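Long-range contact in hypothetical protein (PDB 4JX2), which is of unknown function but is probably secreted and belongs to a family defined by the DUF5624 domain: residues A[356-369]-A[387-399]. Numbering follows the deposited sequence.
Sequences GDYTYSKPPKIEDF and TVGFWMAGELAEK. With SO4 (sulfate ion), chain G.
Tyr-358, Trp-391 and Phe-369 form an aromatic cluster in which the indole is held between two rings. Both neighbours turn an edge to it: CD1 of Tyr-358 approaches one face, and CZ of Phe-369 meets the opposite face, 3.6 Å from Trp-391 CG. The T-shaped pairs have planes at 62° and 84°, and the large, electron-rich indole offers wide faces to the ring-edge C-H groups of both neighbours. Pro-364 adds its CG 3.5 Å from Trp-391 CZ2, a rigid apolar ring that suits a loop crossing an aromatic side chain. The indole nitrogen is not left dry: Trp-391 NE1 donates to a water 2.9 Å away.

Tyr-358 leans over helix 386-398 toward its C-terminal end because chi1 (-169°) sets CG opposite the backbone N. Gly-394, having no side chain, lets the ring lie close over the helix backbone: Gly-394 C is 3.6 Å from the plane of the Tyr-358 ring, and Gly-394 CA makes a CH-pi contact 4.1 Å from the centroid of that ring. Farther out, the Tyr-358 hydroxyl makes a weak hydrogen bond to Glu-395 OE1 (3.3 Å), while Lys-399 and Ser-407 N also engage that carboxylate.

A second water joins Gly-356 O to Trp-391 N. Met-232 of helix 223-247 packs against both Phe-369 and Trp-391, so the cluster also borders that helix. The chemistry thus implies attachment chiefly by aromatic and apolar packing, with water at the indole nitrogen and at the backbone, and a weak hydrogen bond at the phenol end.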
loop_
_atom_site.group_PDB
_atom_site.type_symbol
_atom_site.label_atom_id
_atom_site.label_comp_id
_atom_site.label_asym_id
_atom_site.label_seq_id
_atom_site.Cartn_x
_atom_site.Cartn_y
_atom_site.Cartn_z
ATOM N N GLY A 356 4.000 1.859 22.171
ATOM C CA GLY A 356 4.152 0.516 21.611
ATOM C C GLY A 356 5.375 0.354 20.728
ATOM O O GLY A 356 5.684 -0.759 20.298
ATOM N N ASP A 357 6.069 1.458 20.414
ATOM C CA ASP A 357 7.329 1.398 19.696
ATOM C C ASP A 357 8.425 1.181 20.714
ATOM O O ASP A 357 8.281 1.631 21.863
ATOM C CB ASP A 357 7.595 2.705 18.943
ATOM C CG ASP A 357 6.757 2.995 17.718
ATOM O OD1 ASP A 357 6.099 2.054 17.206
ATOM O OD2 ASP A 357 6.787 4.159 17.248
ATOM N N TYR A 358 9.532 0.540 20.319
ATOM C CA TYR A 358 10.667 0.364 21.225
ATOM C C TYR A 358 11.281 1.723 21.557
ATOM O O TYR A 358 11.482 2.035 22.730
ATOM C CB TYR A 358 11.732 -0.579 20.635
ATOM C CG TYR A 358 12.763 -0.981 21.664
ATOM C CD1 TYR A 358 12.405 -1.732 22.779
ATOM C CD2 TYR A 358 14.094 -0.577 21.549
ATOM C CE1 TYR A 358 13.339 -2.071 23.754
ATOM C CE2 TYR A 358 15.050 -0.951 22.498
ATOM C CZ TYR A 358 14.666 -1.699 23.602
ATOM O OH TYR A 358 15.574 -2.067 24.576
ATOM N N THR A 359 11.512 2.550 20.518
ATOM C CA THR A 359 12.106 3.894 20.622
ATOM C C THR A 359 11.252 4.895 21.419
ATOM O O THR A 359 11.782 5.931 21.821
ATOM C CB THR A 359 12.372 4.485 19.221
ATOM O OG1 THR A 359 11.181 4.450 18.425
ATOM C CG2 THR A 359 13.513 3.781 18.499
ATOM N N TYR A 360 9.951 4.606 21.635
ATOM C CA TYR A 360 9.039 5.510 22.320
ATOM C C TYR A 360 9.328 5.632 23.836
ATOM O O TYR A 360 9.605 6.738 24.305
ATOM C CB TYR A 360 7.573 5.121 22.074
ATOM C CG TYR A 360 6.630 6.119 22.696
ATOM C CD1 TYR A 360 6.469 7.390 22.146
ATOM C CD2 TYR A 360 5.966 5.832 23.889
ATOM C CE1 TYR A 360 5.647 8.337 22.748
ATOM C CE2 TYR A 360 5.135 6.773 24.499
ATOM C CZ TYR A 360 4.982 8.023 23.924
ATOM O OH TYR A 360 4.179 8.953 24.520
ATOM N N SER A 361 9.159 4.551 24.610
ATOM C CA SER A 361 9.406 4.579 26.056
ATOM C C SER A 361 10.554 3.632 26.369
ATOM O O SER A 361 10.474 2.464 25.959
ATOM C CB SER A 361 8.148 4.173 26.825
ATOM O OG SER A 361 7.796 5.085 27.851
ATOM N N LYS A 362 11.648 4.137 27.028
ATOM C CA LYS A 362 12.807 3.314 27.441
ATOM C C LYS A 362 12.238 2.231 28.406
ATOM O O LYS A 362 12.092 1.091 27.928
ATOM C CB LYS A 362 13.953 4.158 28.037
ATOM N N PRO A 363 11.720 2.527 29.640
ATOM C CA PRO A 363 10.974 1.477 30.358
ATOM C C PRO A 363 9.504 1.533 29.857
ATOM O O PRO A 363 8.851 2.575 29.993
ATOM C CB PRO A 363 11.147 1.855 31.836
ATOM C CG PRO A 363 11.582 3.315 31.829
ATOM C CD PRO A 363 11.705 3.793 30.403
ATOM N N PRO A 364 8.967 0.505 29.174
ATOM C CA PRO A 364 7.591 0.625 28.676
ATOM C C PRO A 364 6.516 0.344 29.734
ATOM O O PRO A 364 6.691 -0.514 30.622
ATOM C CB PRO A 364 7.538 -0.418 27.570
ATOM C CG PRO A 364 8.469 -1.477 28.013
ATOM C CD PRO A 364 9.539 -0.819 28.852
ATOM N N LYS A 365 5.390 1.073 29.614
ATOM C CA LYS A 365 4.209 0.936 30.459
ATOM C C LYS A 365 3.217 0.030 29.739
ATOM O O LYS A 365 3.192 0.021 28.502
ATOM C CB LYS A 365 3.577 2.312 30.728
ATOM C CG LYS A 365 4.521 3.389 31.244
ATOM C CD LYS A 365 3.838 4.754 31.308
ATOM C CE LYS A 365 4.799 5.854 31.746
ATOM N NZ LYS A 365 4.733 6.160 33.211
ATOM N N ILE A 366 2.368 -0.705 30.479
ATOM C CA ILE A 366 1.370 -1.571 29.847
ATOM C C ILE A 366 0.317 -0.685 29.138
ATOM O O ILE A 366 -0.228 -1.089 28.111
ATOM C CB ILE A 366 0.751 -2.610 30.833
ATOM C CG1 ILE A 366 0.069 -3.762 30.103
ATOM C CG2 ILE A 366 -0.155 -1.996 31.888
ATOM C CD1 ILE A 366 0.844 -4.968 30.143
ATOM N N GLU A 367 0.106 0.555 29.647
ATOM C CA GLU A 367 -0.825 1.532 29.069
ATOM C C GLU A 367 -0.488 1.790 27.584
ATOM O O GLU A 367 -1.393 1.882 26.754
ATOM C CB GLU A 367 -0.764 2.831 29.869
ATOM C CG GLU A 367 -1.974 3.732 29.716
ATOM C CD GLU A 367 -1.740 5.186 30.104
ATOM O OE1 GLU A 367 -0.872 5.451 30.973
ATOM O OE2 GLU A 367 -2.435 6.064 29.539
ATOM N N ASP A 368 0.821 1.846 27.257
ATOM C CA ASP A 368 1.319 2.062 25.910
ATOM C C ASP A 368 0.824 0.986 24.928
ATOM O O ASP A 368 0.335 1.303 23.844
ATOM C CB ASP A 368 2.849 2.130 25.922
ATOM C CG ASP A 368 3.439 3.298 26.715
ATOM O OD1 ASP A 368 2.653 4.166 27.181
ATOM O OD2 ASP A 368 4.691 3.343 26.875
ATOM N N PHE A 369 0.906 -0.270 25.328
ATOM C CA PHE A 369 0.515 -1.397 24.489
ATOM C C PHE A 369 -1.009 -1.459 24.331
ATOM O O PHE A 369 -1.498 -1.731 23.225
ATOM C CB PHE A 369 1.112 -2.686 25.068
ATOM C CG PHE A 369 2.623 -2.583 25.101
ATOM C CD1 PHE A 369 3.364 -2.578 23.919
ATOM C CD2 PHE A 369 3.294 -2.394 26.301
ATOM C CE1 PHE A 369 4.744 -2.400 23.942
ATOM C CE2 PHE A 369 4.682 -2.246 26.328
ATOM C CZ PHE A 369 5.399 -2.245 25.149
ATOM N N THR A 387 0.762 -4.245 17.530
ATOM C CA THR A 387 0.592 -3.874 18.941
ATOM C C THR A 387 1.896 -4.085 19.716
ATOM O O THR A 387 2.194 -3.313 20.635
ATOM C CB THR A 387 -0.531 -4.718 19.591
ATOM O OG1 THR A 387 -1.741 -4.544 18.873
ATOM C CG2 THR A 387 -0.743 -4.406 21.056
ATOM N N VAL A 388 2.642 -5.167 19.373
ATOM C CA VAL A 388 3.850 -5.556 20.094
ATOM C C VAL A 388 5.071 -5.768 19.171
ATOM O O VAL A 388 6.201 -5.742 19.667
ATOM C CB VAL A 388 3.587 -6.826 20.953
ATOM C CG1 VAL A 388 2.465 -6.605 21.975
ATOM C CG2 VAL A 388 3.329 -8.071 20.095
ATOM N N GLY A 389 4.826 -6.024 17.879
ATOM C CA GLY A 389 5.843 -6.324 16.874
ATOM C C GLY A 389 7.014 -5.367 16.840
ATOM O O GLY A 389 8.169 -5.816 16.881
ATOM N N PHE A 390 6.719 -4.030 16.780
ATOM C CA PHE A 390 7.741 -2.973 16.787
ATOM C C PHE A 390 8.536 -2.988 18.088
ATOM O O PHE A 390 9.761 -2.854 18.040
ATOM C CB PHE A 390 7.137 -1.582 16.531
ATOM C CG PHE A 390 6.680 -1.385 15.104
ATOM C CD1 PHE A 390 5.401 -1.763 14.706
ATOM C CD2 PHE A 390 7.523 -0.814 14.159
ATOM C CE1 PHE A 390 4.988 -1.615 13.380
ATOM C CE2 PHE A 390 7.095 -0.635 12.833
ATOM C CZ PHE A 390 5.841 -1.063 12.450
ATOM N N TRP A 391 7.864 -3.192 19.239
ATOM C CA TRP A 391 8.531 -3.263 20.553
ATOM C C TRP A 391 9.414 -4.523 20.693
ATOM O O TRP A 391 10.579 -4.402 21.085
ATOM C CB TRP A 391 7.521 -3.204 21.724
ATOM C CG TRP A 391 8.215 -2.957 23.025
ATOM C CD1 TRP A 391 8.618 -1.747 23.524
ATOM C CD2 TRP A 391 8.744 -3.954 23.913
ATOM N NE1 TRP A 391 9.338 -1.929 24.683
ATOM C CE2 TRP A 391 9.413 -3.273 24.959
ATOM C CE3 TRP A 391 8.703 -5.360 23.939
ATOM C CZ2 TRP A 391 10.012 -3.950 26.033
ATOM C CZ3 TRP A 391 9.318 -6.027 24.986
ATOM C CH2 TRP A 391 9.945 -5.323 26.030
HETATM N N MSE A 392 8.853 -5.728 20.423
HETATM C CA MSE A 392 9.593 -6.980 20.561
HETATM C C MSE A 392 10.795 -7.045 19.586
HETATM O O MSE A 392 11.824 -7.574 19.981
HETATM C CB MSE A 392 8.669 -8.204 20.437
HETATM C CG MSE A 392 9.369 -9.549 20.756
HETATM SE SE MSE A 392 10.224 -9.661 22.527
HETATM C CE MSE A 392 8.687 -10.120 23.648
ATOM N N ALA A 393 10.707 -6.480 18.363
ATOM C CA ALA A 393 11.855 -6.475 17.447
ATOM C C ALA A 393 13.001 -5.654 18.047
ATOM O O ALA A 393 14.134 -6.116 18.054
ATOM C CB ALA A 393 11.456 -5.920 16.092
ATOM N N GLY A 394 12.677 -4.495 18.622
ATOM C CA GLY A 394 13.637 -3.605 19.257
ATOM C C GLY A 394 14.266 -4.170 20.510
ATOM O O GLY A 394 15.487 -4.047 20.690
ATOM N N GLU A 395 13.440 -4.791 21.386
ATOM C CA GLU A 395 13.907 -5.423 22.632
ATOM C C GLU A 395 14.861 -6.563 22.328
ATOM O O GLU A 395 15.938 -6.631 22.926
ATOM C CB GLU A 395 12.713 -5.921 23.481
ATOM C CG GLU A 395 13.091 -6.633 24.784
ATOM C CD GLU A 395 13.555 -5.776 25.941
ATOM O OE1 GLU A 395 13.753 -4.560 25.734
ATOM O OE2 GLU A 395 13.722 -6.320 27.056
ATOM N N LEU A 396 14.488 -7.434 21.376
ATOM C CA LEU A 396 15.338 -8.559 20.956
ATOM C C LEU A 396 16.674 -8.058 20.403
ATOM O O LEU A 396 17.717 -8.566 20.807
ATOM C CB LEU A 396 14.621 -9.446 19.925
ATOM C CG LEU A 396 13.583 -10.437 20.502
ATOM C CD1 LEU A 396 12.775 -11.070 19.378
ATOM C CD2 LEU A 396 14.238 -11.505 21.410
ATOM N N ALA A 397 16.632 -7.021 19.535
ATOM C CA ALA A 397 17.810 -6.392 18.941
ATOM C C ALA A 397 18.741 -5.833 20.029
ATOM O O ALA A 397 19.938 -6.128 20.002
ATOM C CB ALA A 397 17.381 -5.297 17.980
ATOM N N GLU A 398 18.187 -5.087 21.018
ATOM C CA GLU A 398 18.961 -4.533 22.132
ATOM C C GLU A 398 19.706 -5.627 22.919
ATOM O O GLU A 398 20.868 -5.435 23.264
ATOM C CB GLU A 398 18.052 -3.754 23.082
ATOM C CG GLU A 398 18.783 -2.962 24.157
ATOM C CD GLU A 398 19.242 -1.576 23.756
ATOM O OE1 GLU A 398 19.106 -1.202 22.567
ATOM O OE2 GLU A 398 19.723 -0.846 24.653
ATOM N N LYS A 399 19.045 -6.768 23.193
ATOM C CA LYS A 399 19.638 -7.879 23.964
ATOM C C LYS A 399 20.336 -8.917 23.057
ATOM O O LYS A 399 20.673 -9.997 23.529
ATOM C CB LYS A 399 18.567 -8.561 24.860
ATOM C CG LYS A 399 17.747 -7.610 25.760
ATOM C CD LYS A 399 18.563 -6.728 26.730
ATOM C CE LYS A 399 17.718 -5.997 27.760
ATOM N NZ LYS A 399 16.780 -5.008 27.160
HETATM S S SO4 G . 3.447 -0.679 34.169
HETATM O O1 SO4 G . 4.119 0.506 34.712
HETATM O O2 SO4 G . 2.435 -0.223 33.216
HETATM O O3 SO4 G . 4.412 -1.581 33.504
HETATM O O4 SO4 G . 2.787 -1.398 35.268
HETATM O O HOH W 1 4.777 -2.698 18.716
HETATM O O HOH W 2 11.139 0.148 25.455
#